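Local coordinates for protein putative phosphosugar isomerase (Silicibacter pomeroyi DSS-3, PDB 3FJ1) that probably binds phosphosugars or related carbohydrate derivatives through two SIS domains and may act as an isomerase or aminotransferase, its reaction remaining unestablished, at residues A190-W195 with V314-M319; I16-Q21 with L183-A188; P43-T48 with L71-L76. All blocks are in the same frame, centred on the assembly; numbering follows the deposited sequence.

Interaction 2 opens first, at residue 16, and interaction 3 forms and closes before interaction 2 does at 188; interaction 1 follows. Interaction 3 is a strand pair in the first parallel sheet, while interactions 1 and 2 lie among helices 8-41, 183-191 and 308-326, which appear to bridge the two SIS domains. Interactions 1 and 2 share helix 183-191, have centres 13 Å apart and touch directly, with Val314 packing on Ile16 and on the backbone of Leu187. The centre of interaction 3 is 29 Å from that of interaction 2 and 32 Å from that of interaction 1, on the opposite side of the chain's centre from interaction 1. Helix 8-41 leads from interaction 2 into strand 45-49 of interaction 3.

Interaction 1 of 3, residues A190-W195 with V314-M319; sequences ASRIDW and VSFYSM
This is a buried loop-on-helix contact: the last turn of helix 183-191 and the irregular loop that follows it pack on helix 308-326 of the second SIS domain. Ser315 OG (chi1 m) donates to Ala190 O at 2.8 Å, and Ser318 OG (chi1 t) donates to Ile193 O at 2.7 Å; Ser318 OG also meets Arg10. Ala190 lies beside Ser315 (CA-CA 5.1 Å) and Asp194 beside Met319 (CA-CA 4.0 Å), with a CA-H...O contact from Met319 CA to Asp194 O at 3.5 Å. Trp195, with left-handed phi/psi of 47/61, sits at the N-cap position of helix 196-204; the loop thus connects helix 183-191 to helix 196-204 while lying against helix 308-326. Its indole (chi1 m) lies over the latter: CZ2 is 3.7 Å from Ser315 CB and CZ3 4.0 Å from Phe316 CB, while Trp195 CB sits 3.8 Å from CG of selenomethionine Met319. At the other end, Val314 CG1 packs 4.0 Å from Ala190 CB. Trp195 NE1 bonds Glu298 O, and Asp194 forms a salt bridge with Arg199.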
loop_
_atom_site.group_PDB
_atom_site.type_symbol
_atom_site.label_atom_id
_atom_site.label_comp_id
_atom_site.label_asym_id
_atom_site.label_seq_id
_atom_site.Cartn_x
_atom_site.Cartn_y
_atom_site.Cartn_z
ATOM N N ALA A 190 -22.634 11.996 12.870
ATOM C CA ALA A 190 -22.170 10.757 12.274
ATOM C C ALA A 190 -22.203 9.534 13.200
ATOM O O ALA A 190 -22.456 8.421 12.746
ATOM C CB ALA A 190 -20.713 10.961 11.729
ATOM N N SER A 191 -21.932 9.723 14.491
ATOM C CA SER A 191 -21.899 8.609 15.420
ATOM C C SER A 191 -23.311 8.087 15.715
ATOM O O SER A 191 -23.449 7.016 16.277
ATOM C CB SER A 191 -21.227 9.007 16.731
ATOM O OG SER A 191 -22.004 9.942 17.462
ATOM N N ARG A 192 -24.336 8.857 15.361
ATOM C CA ARG A 192 -25.734 8.439 15.582
ATOM C C ARG A 192 -26.312 7.633 14.388
ATOM O O ARG A 192 -27.522 7.348 14.342
ATOM C CB ARG A 192 -26.591 9.670 15.919
ATOM C CG ARG A 192 -26.185 10.338 17.252
ATOM C CD ARG A 192 -27.167 11.466 17.708
ATOM N NE ARG A 192 -26.995 12.726 16.961
ATOM C CZ ARG A 192 -26.211 13.761 17.323
ATOM N NH1 ARG A 192 -25.527 13.760 18.484
ATOM N NH2 ARG A 192 -26.133 14.851 16.541
ATOM N N ILE A 193 -25.457 7.237 13.448
ATOM C CA ILE A 193 -25.837 6.472 12.275
ATOM C C ILE A 193 -25.226 5.069 12.452
ATOM O O ILE A 193 -24.073 4.956 12.913
ATOM C CB ILE A 193 -25.271 7.114 11.002
ATOM C CG1 ILE A 193 -25.953 8.472 10.773
ATOM C CG2 ILE A 193 -25.422 6.157 9.809
ATOM C CD1 ILE A 193 -25.299 9.328 9.727
ATOM N N ASP A 194 -26.008 4.014 12.207
ATOM C CA ASP A 194 -25.441 2.669 12.330
ATOM C C ASP A 194 -25.855 1.686 11.242
ATOM O O ASP A 194 -25.576 0.506 11.340
ATOM C CB ASP A 194 -25.590 2.125 13.758
ATOM C CG ASP A 194 -27.015 1.953 14.186
ATOM O OD1 ASP A 194 -27.907 1.813 13.319
ATOM O OD2 ASP A 194 -27.228 1.886 15.416
ATOM N N TRP A 195 -26.461 2.205 10.175
ATOM C CA TRP A 195 -26.684 1.438 8.943
ATOM C C TRP A 195 -27.254 0.040 9.134
ATOM O O TRP A 195 -26.646 -0.949 8.689
ATOM C CB TRP A 195 -25.392 1.358 8.100
ATOM C CG TRP A 195 -24.829 2.679 7.658
ATOM C CD1 TRP A 195 -25.535 3.815 7.381
ATOM C CD2 TRP A 195 -23.453 2.987 7.366
ATOM N NE1 TRP A 195 -24.696 4.802 6.983
ATOM C CE2 TRP A 195 -23.410 4.326 6.945
ATOM C CE3 TRP A 195 -22.264 2.255 7.405
ATOM C CZ2 TRP A 195 -22.211 4.975 6.588
ATOM C CZ3 TRP A 195 -21.087 2.892 7.070
ATOM C CH2 TRP A 195 -21.070 4.248 6.661
ATOM N N VAL A 314 -16.563 7.413 11.089
ATOM C CA VAL A 314 -17.274 7.391 12.385
ATOM C C VAL A 314 -18.600 6.599 12.230
ATOM O O VAL A 314 -18.943 5.746 13.088
ATOM C CB VAL A 314 -17.466 8.796 12.988
ATOM C CG1 VAL A 314 -18.439 8.743 14.179
ATOM C CG2 VAL A 314 -16.072 9.406 13.435
ATOM N N SER A 315 -19.329 6.862 11.154
ATOM C CA SER A 315 -20.562 6.110 10.890
ATOM C C SER A 315 -20.257 4.607 10.713
ATOM O O SER A 315 -20.988 3.739 11.199
ATOM C CB SER A 315 -21.304 6.679 9.697
ATOM O OG SER A 315 -21.838 7.978 10.003
ATOM N N PHE A 316 -19.171 4.314 10.011
ATOM C CA PHE A 316 -18.766 2.923 9.823
ATOM C C PHE A 316 -18.466 2.250 11.162
ATOM O O PHE A 316 -18.882 1.107 11.395
ATOM C CB PHE A 316 -17.537 2.831 8.901
ATOM C CG PHE A 316 -17.006 1.423 8.753
ATOM C CD1 PHE A 316 -17.571 0.556 7.867
ATOM C CD2 PHE A 316 -15.944 0.976 9.511
ATOM C CE1 PHE A 316 -17.080 -0.739 7.739
ATOM C CE2 PHE A 316 -15.472 -0.313 9.395
ATOM C CZ PHE A 316 -16.024 -1.158 8.517
ATOM N N TYR A 317 -17.692 2.934 12.007
ATOM C CA TYR A 317 -17.322 2.397 13.321
ATOM C C TYR A 317 -18.570 2.035 14.124
ATOM O O TYR A 317 -18.659 0.989 14.772
ATOM C CB TYR A 317 -16.504 3.414 14.122
ATOM C CG TYR A 317 -15.079 3.713 13.645
ATOM C CD1 TYR A 317 -14.268 2.737 13.061
ATOM C CD2 TYR A 317 -14.516 4.961 13.892
ATOM C CE1 TYR A 317 -12.950 3.027 12.682
ATOM C CE2 TYR A 317 -13.200 5.256 13.513
ATOM C CZ TYR A 317 -12.430 4.283 12.922
ATOM O OH TYR A 317 -11.124 4.613 12.554
ATOM N N SER A 318 -19.519 2.960 14.079
ATOM C CA SER A 318 -20.810 2.820 14.730
ATOM C C SER A 318 -21.575 1.603 14.172
ATOM O O SER A 318 -22.099 0.813 14.937
ATOM C CB SER A 318 -21.605 4.121 14.564
ATOM O OG SER A 318 -22.897 3.991 15.138
HETATM N N MSE A 319 -21.605 1.434 12.850
HETATM C CA MSE A 319 -22.227 0.246 12.234
HETATM C C MSE A 319 -21.579 -1.062 12.739
HETATM O O MSE A 319 -22.279 -2.000 13.198
HETATM C CB MSE A 319 -22.181 0.327 10.712
HETATM C CG MSE A 319 -22.877 -0.798 9.953
HETATM SE SE MSE A 319 -21.805 -2.431 9.843
HETATM C CE MSE A 319 -20.525 -1.800 8.481
#

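Interaction 2 of 3, residues I16-Q21 with L183-A188; sequences IPEAVQ and LPETLA
Pro17 lays its ring along the first turns of helix 183-191: CB is 3.5 Å from Pro184 O, and CG is 3.6 Å from Ala188 N and 4.0 Å from Ala188 CB. Both segments are helical and run antiparallel, at 170°, with axes 8.2 Å apart; Pro17 and Pro184 have the nearest CA atoms, 4.3 Å apart. Helix 8-41 is kinked here, since the N atoms of Pro17 and Glu18 make no bond to the preceding turn, whereas Val20 N to Ile16 O and Gln21 N to Pro17 O, both 3.0 Å, restore the helix beyond it. Pro184 falls in the first turn of its own helix, where a proline needs no amide donor. On the inner side, Val20 (chi1 t) places CG1 4.0 Å from Leu183 CB and 4.1 Å from Pro184 CD. Leu187 (m,t) sends CD1 to 3.9 Å from both Ile16 CG2 and Val20 CG2. That row faces helices 153-171 and 308-326, which with this pair appear to bridge the two SIS domains. No hydrogen bond crosses the segments, so the fit rests on van der Waals contact of apolar side chains with each other and with the backbone of Pro184 and Ala188.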
loop_
_atom_site.group_PDB
_atom_site.type_symbol
_atom_site.label_atom_id
_atom_site.label_comp_id
_atom_site.label_asym_id
_atom_site.label_seq_id
_atom_site.Cartn_x
_atom_site.Cartn_y
_atom_site.Cartn_z
ATOM N N ILE A 16 -15.519 10.332 20.625
ATOM C CA ILE A 16 -14.812 10.917 19.476
ATOM C C ILE A 16 -15.082 12.421 19.290
ATOM O O ILE A 16 -14.140 13.200 19.169
ATOM C CB ILE A 16 -15.032 10.127 18.144
ATOM C CG1 ILE A 16 -14.283 8.788 18.149
ATOM C CG2 ILE A 16 -14.607 10.969 16.886
ATOM C CD1 ILE A 16 -14.710 7.809 17.026
ATOM N N PRO A 17 -16.352 12.855 19.283
ATOM C CA PRO A 17 -16.563 14.308 19.135
ATOM C C PRO A 17 -15.840 15.207 20.182
ATOM O O PRO A 17 -15.229 16.218 19.783
ATOM C CB PRO A 17 -18.084 14.446 19.240
ATOM C CG PRO A 17 -18.611 13.105 18.771
ATOM C CD PRO A 17 -17.628 12.118 19.324
ATOM N N GLU A 18 -15.876 14.854 21.479
ATOM C CA GLU A 18 -15.215 15.655 22.504
ATOM C C GLU A 18 -13.693 15.555 22.430
ATOM O O GLU A 18 -12.995 16.501 22.786
ATOM C CB GLU A 18 -15.662 15.245 23.917
ATOM C CG GLU A 18 -15.531 16.375 24.929
ATOM C CD GLU A 18 -16.591 17.456 24.729
ATOM O OE1 GLU A 18 -17.702 17.089 24.295
ATOM O OE2 GLU A 18 -16.317 18.650 24.998
ATOM N N ALA A 19 -13.188 14.398 22.000
ATOM C CA ALA A 19 -11.754 14.205 21.823
ATOM C C ALA A 19 -11.268 15.187 20.756
ATOM O O ALA A 19 -10.265 15.863 20.935
ATOM C CB ALA A 19 -11.442 12.766 21.394
ATOM N N VAL A 20 -11.967 15.239 19.619
ATOM C CA VAL A 20 -11.654 16.218 18.573
ATOM C C VAL A 20 -11.736 17.648 19.108
ATOM O O VAL A 20 -10.906 18.489 18.786
ATOM C CB VAL A 20 -12.557 15.996 17.326
ATOM C CG1 VAL A 20 -12.370 17.104 16.307
ATOM C CG2 VAL A 20 -12.256 14.612 16.700
ATOM N N GLN A 21 -12.736 17.920 19.940
ATOM C CA GLN A 21 -12.869 19.242 20.547
ATOM C C GLN A 21 -11.654 19.574 21.404
ATOM O O GLN A 21 -11.138 20.686 21.313
ATOM C CB GLN A 21 -14.150 19.368 21.381
ATOM C CG GLN A 21 -14.444 20.780 21.885
ATOM C CD GLN A 21 -14.608 21.755 20.747
ATOM O OE1 GLN A 21 -13.726 22.587 20.492
ATOM N NE2 GLN A 21 -15.680 21.612 19.999
ATOM N N LEU A 183 -16.108 19.993 13.206
ATOM C CA LEU A 183 -16.078 18.540 13.265
ATOM C C LEU A 183 -16.749 17.888 14.464
ATOM O O LEU A 183 -17.357 16.851 14.282
ATOM C CB LEU A 183 -14.667 17.972 13.126
ATOM C CG LEU A 183 -14.193 17.677 11.706
ATOM C CD1 LEU A 183 -12.723 17.174 11.764
ATOM C CD2 LEU A 183 -15.107 16.679 10.983
ATOM N N PRO A 184 -16.576 18.429 15.680
ATOM C CA PRO A 184 -17.281 17.810 16.807
ATOM C C PRO A 184 -18.796 17.661 16.546
ATOM O O PRO A 184 -19.340 16.609 16.804
ATOM C CB PRO A 184 -16.983 18.755 17.954
ATOM C CG PRO A 184 -15.615 19.340 17.599
ATOM C CD PRO A 184 -15.680 19.530 16.121
ATOM N N GLU A 185 -19.424 18.685 15.972
ATOM C CA GLU A 185 -20.857 18.633 15.620
ATOM C C GLU A 185 -21.116 17.559 14.569
ATOM O O GLU A 185 -21.999 16.714 14.736
ATOM C CB GLU A 185 -21.344 19.995 15.084
ATOM C CG GLU A 185 -22.833 20.078 14.773
ATOM C CD GLU A 185 -23.288 21.414 14.183
ATOM O OE1 GLU A 185 -22.677 21.926 13.222
ATOM O OE2 GLU A 185 -24.310 21.938 14.669
ATOM N N THR A 186 -20.357 17.624 13.472
ATOM C CA THR A 186 -20.477 16.695 12.362
ATOM C C THR A 186 -20.303 15.264 12.845
ATOM O O THR A 186 -21.079 14.373 12.464
ATOM C CB THR A 186 -19.422 17.023 11.270
ATOM O OG1 THR A 186 -19.605 18.372 10.821
ATOM C CG2 THR A 186 -19.548 16.082 10.042
ATOM N N LEU A 187 -19.283 15.034 13.683
ATOM C CA LEU A 187 -18.958 13.667 14.112
ATOM C C LEU A 187 -19.940 13.145 15.131
ATOM O O LEU A 187 -20.206 11.930 15.177
ATOM C CB LEU A 187 -17.516 13.550 14.615
ATOM C CG LEU A 187 -16.466 13.879 13.526
ATOM C CD1 LEU A 187 -15.033 13.703 14.072
ATOM C CD2 LEU A 187 -16.660 13.067 12.237
ATOM N N ALA A 188 -20.503 14.052 15.920
ATOM C CA ALA A 188 -21.555 13.675 16.864
ATOM C C ALA A 188 -22.720 13.092 16.049
ATOM O O ALA A 188 -23.198 11.999 16.340
ATOM C CB ALA A 188 -22.009 14.861 17.675
#

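Interaction 3 of 3, residues P43-T48 with L71-L76; sequences PSFVAT and LPVASL
Two adjacent parallel strands meet here, 45-48 and 73-75, with axes 4.5 Å apart and crossing at -22°. Val46 pairs with Val73, Ala47 with Ala74 and Thr48 with Ser75, CA to CA 4.6, 4.6 and 4.8 Å. The hydrogen-bond ladder alternates as parallel strands require: Val46 N to Pro72 O 3.0 Å, Ala74 N to Val46 O 2.8 Å, Thr48 N to Ala74 O 2.9 Å and Leu76 N to Thr48 O 3.0 Å.

Val46, Thr48, Val73 and Ser75 share one face, and their side chains fit together as follows. Val46 and Val73 are both t, with Val46 CB 4.0 Å from Val73 CG2. Thr48 is p, which sets CG2 3.7 Å from Val73 CG1 and leaves OG1 beside Ser75. A water bonds Thr48 OG1 (2.8 Å) and Ser75 OG (2.7 Å), Ser75 being t. Helix 53-69 covers this face, Cys58 against Thr48 and Ala65 against Val73: strand 45-49, that helix and strand 73-75 form the first beta-alpha-beta crossover of the SIS domain, whose parallel sheet has the strand order 2-1-3-4-5.

Leu71, in m,t, reaches back before the strand so that CD1 is 4.1 Å from Val46 CG2 and CD2 3.6 Å from Ser44 O. On the other face Ala47 CB receives Leu76 CD1, also m,t, at 3.7 Å. Phe45 keeps CB 3.9 Å from Pro72 CG while its ring leads away from segment 71-76. Both strands reach the second subunit: Ala74, on the strand that is outermost within this chain, packs on Val73 of the second subunit, and Phe45 on Pro72 of that subunit.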
loop_
_atom_site.group_PDB
_atom_site.type_symbol
_atom_site.label_atom_id
_atom_site.label_comp_id
_atom_site.label_asym_id
_atom_site.label_seq_id
_atom_site.Cartn_x
_atom_site.Cartn_y
_atom_site.Cartn_z
ATOM N N PRO A 43 9.523 23.328 2.869
ATOM C CA PRO A 43 10.000 22.064 2.258
ATOM C C PRO A 43 9.290 21.764 0.922
ATOM O O PRO A 43 8.181 22.234 0.680
ATOM C CB PRO A 43 9.645 21.001 3.308
ATOM C CG PRO A 43 8.529 21.622 4.119
ATOM C CD PRO A 43 8.804 23.097 4.132
ATOM N N SER A 44 9.958 21.013 0.064
ATOM C CA SER A 44 9.467 20.708 -1.268
ATOM C C SER A 44 8.931 19.296 -1.411
ATOM O O SER A 44 8.489 18.918 -2.473
ATOM C CB SER A 44 10.565 20.920 -2.294
ATOM O OG SER A 44 11.737 20.213 -1.946
ATOM N N PHE A 45 8.956 18.537 -0.336
ATOM C CA PHE A 45 8.311 17.228 -0.369
ATOM C C PHE A 45 8.153 16.689 1.040
ATOM O O PHE A 45 8.646 17.257 2.025
ATOM C CB PHE A 45 8.967 16.201 -1.319
ATOM C CG PHE A 45 10.276 15.661 -0.838
ATOM C CD1 PHE A 45 11.444 16.362 -1.045
ATOM C CD2 PHE A 45 10.339 14.433 -0.199
ATOM C CE1 PHE A 45 12.682 15.852 -0.611
ATOM C CE2 PHE A 45 11.554 13.917 0.230
ATOM C CZ PHE A 45 12.728 14.629 0.026
ATOM N N VAL A 46 7.319 15.656 1.109
ATOM C CA VAL A 46 6.925 15.061 2.380
ATOM C C VAL A 46 7.226 13.563 2.385
ATOM O O VAL A 46 6.992 12.884 1.383
ATOM C CB VAL A 46 5.422 15.256 2.647
ATOM C CG1 VAL A 46 5.046 14.682 4.017
ATOM C CG2 VAL A 46 5.028 16.754 2.549
ATOM N N ALA A 47 7.696 13.045 3.520
ATOM C CA ALA A 47 7.873 11.610 3.713
ATOM C C ALA A 47 7.020 11.211 4.900
ATOM O O ALA A 47 6.901 11.984 5.842
ATOM C CB ALA A 47 9.326 11.240 3.970
ATOM N N THR A 48 6.355 10.065 4.835
ATOM C CA THR A 48 5.568 9.592 5.968
ATOM C C THR A 48 6.197 8.304 6.518
ATOM O O THR A 48 6.815 7.526 5.782
ATOM C CB THR A 48 4.074 9.355 5.663
ATOM O OG1 THR A 48 3.955 8.350 4.646
ATOM C CG2 THR A 48 3.350 10.686 5.227
ATOM N N LEU A 71 2.416 19.055 -2.772
ATOM C CA LEU A 71 3.671 18.443 -2.377
ATOM C C LEU A 71 3.580 16.944 -2.531
ATOM O O LEU A 71 2.630 16.338 -2.059
ATOM C CB LEU A 71 4.039 18.792 -0.929
ATOM C CG LEU A 71 4.373 20.269 -0.665
ATOM C CD1 LEU A 71 4.689 20.483 0.806
ATOM C CD2 LEU A 71 5.542 20.749 -1.536
ATOM N N PRO A 72 4.554 16.348 -3.229
ATOM C CA PRO A 72 4.568 14.893 -3.372
ATOM C C PRO A 72 4.912 14.254 -2.008
ATOM O O PRO A 72 5.714 14.802 -1.226
ATOM C CB PRO A 72 5.641 14.665 -4.429
ATOM C CG PRO A 72 6.535 15.836 -4.311
ATOM C CD PRO A 72 5.702 16.986 -3.888
ATOM N N VAL A 73 4.302 13.114 -1.727
ATOM C CA VAL A 73 4.428 12.437 -0.430
ATOM C C VAL A 73 4.915 11.003 -0.635
ATOM O O VAL A 73 4.254 10.182 -1.293
ATOM C CB VAL A 73 3.081 12.411 0.298
ATOM C CG1 VAL A 73 3.218 11.819 1.718
ATOM C CG2 VAL A 73 2.470 13.844 0.361
ATOM N N ALA A 74 6.084 10.725 -0.106
ATOM C CA ALA A 74 6.663 9.406 -0.184
ATOM C C ALA A 74 6.455 8.641 1.115
ATOM O O ALA A 74 6.859 9.121 2.180
ATOM C CB ALA A 74 8.172 9.511 -0.457
ATOM N N SER A 75 5.862 7.448 1.035
ATOM C CA SER A 75 5.756 6.564 2.205
ATOM C C SER A 75 7.038 5.732 2.343
ATOM O O SER A 75 7.374 4.923 1.461
ATOM C CB SER A 75 4.552 5.621 2.065
ATOM O OG SER A 75 4.550 4.611 3.043
ATOM N N LEU A 76 7.764 5.960 3.430
ATOM C CA LEU A 76 9.012 5.297 3.680
ATOM C C LEU A 76 8.880 3.998 4.459
ATOM O O LEU A 76 8.419 3.993 5.604
ATOM C CB LEU A 76 9.961 6.240 4.446
ATOM C CG LEU A 76 10.451 7.540 3.789
ATOM C CD1 LEU A 76 11.387 8.322 4.771
ATOM C CD2 LEU A 76 11.101 7.275 2.431
HETATM O O HOH W 1 3.999 5.653 5.502
#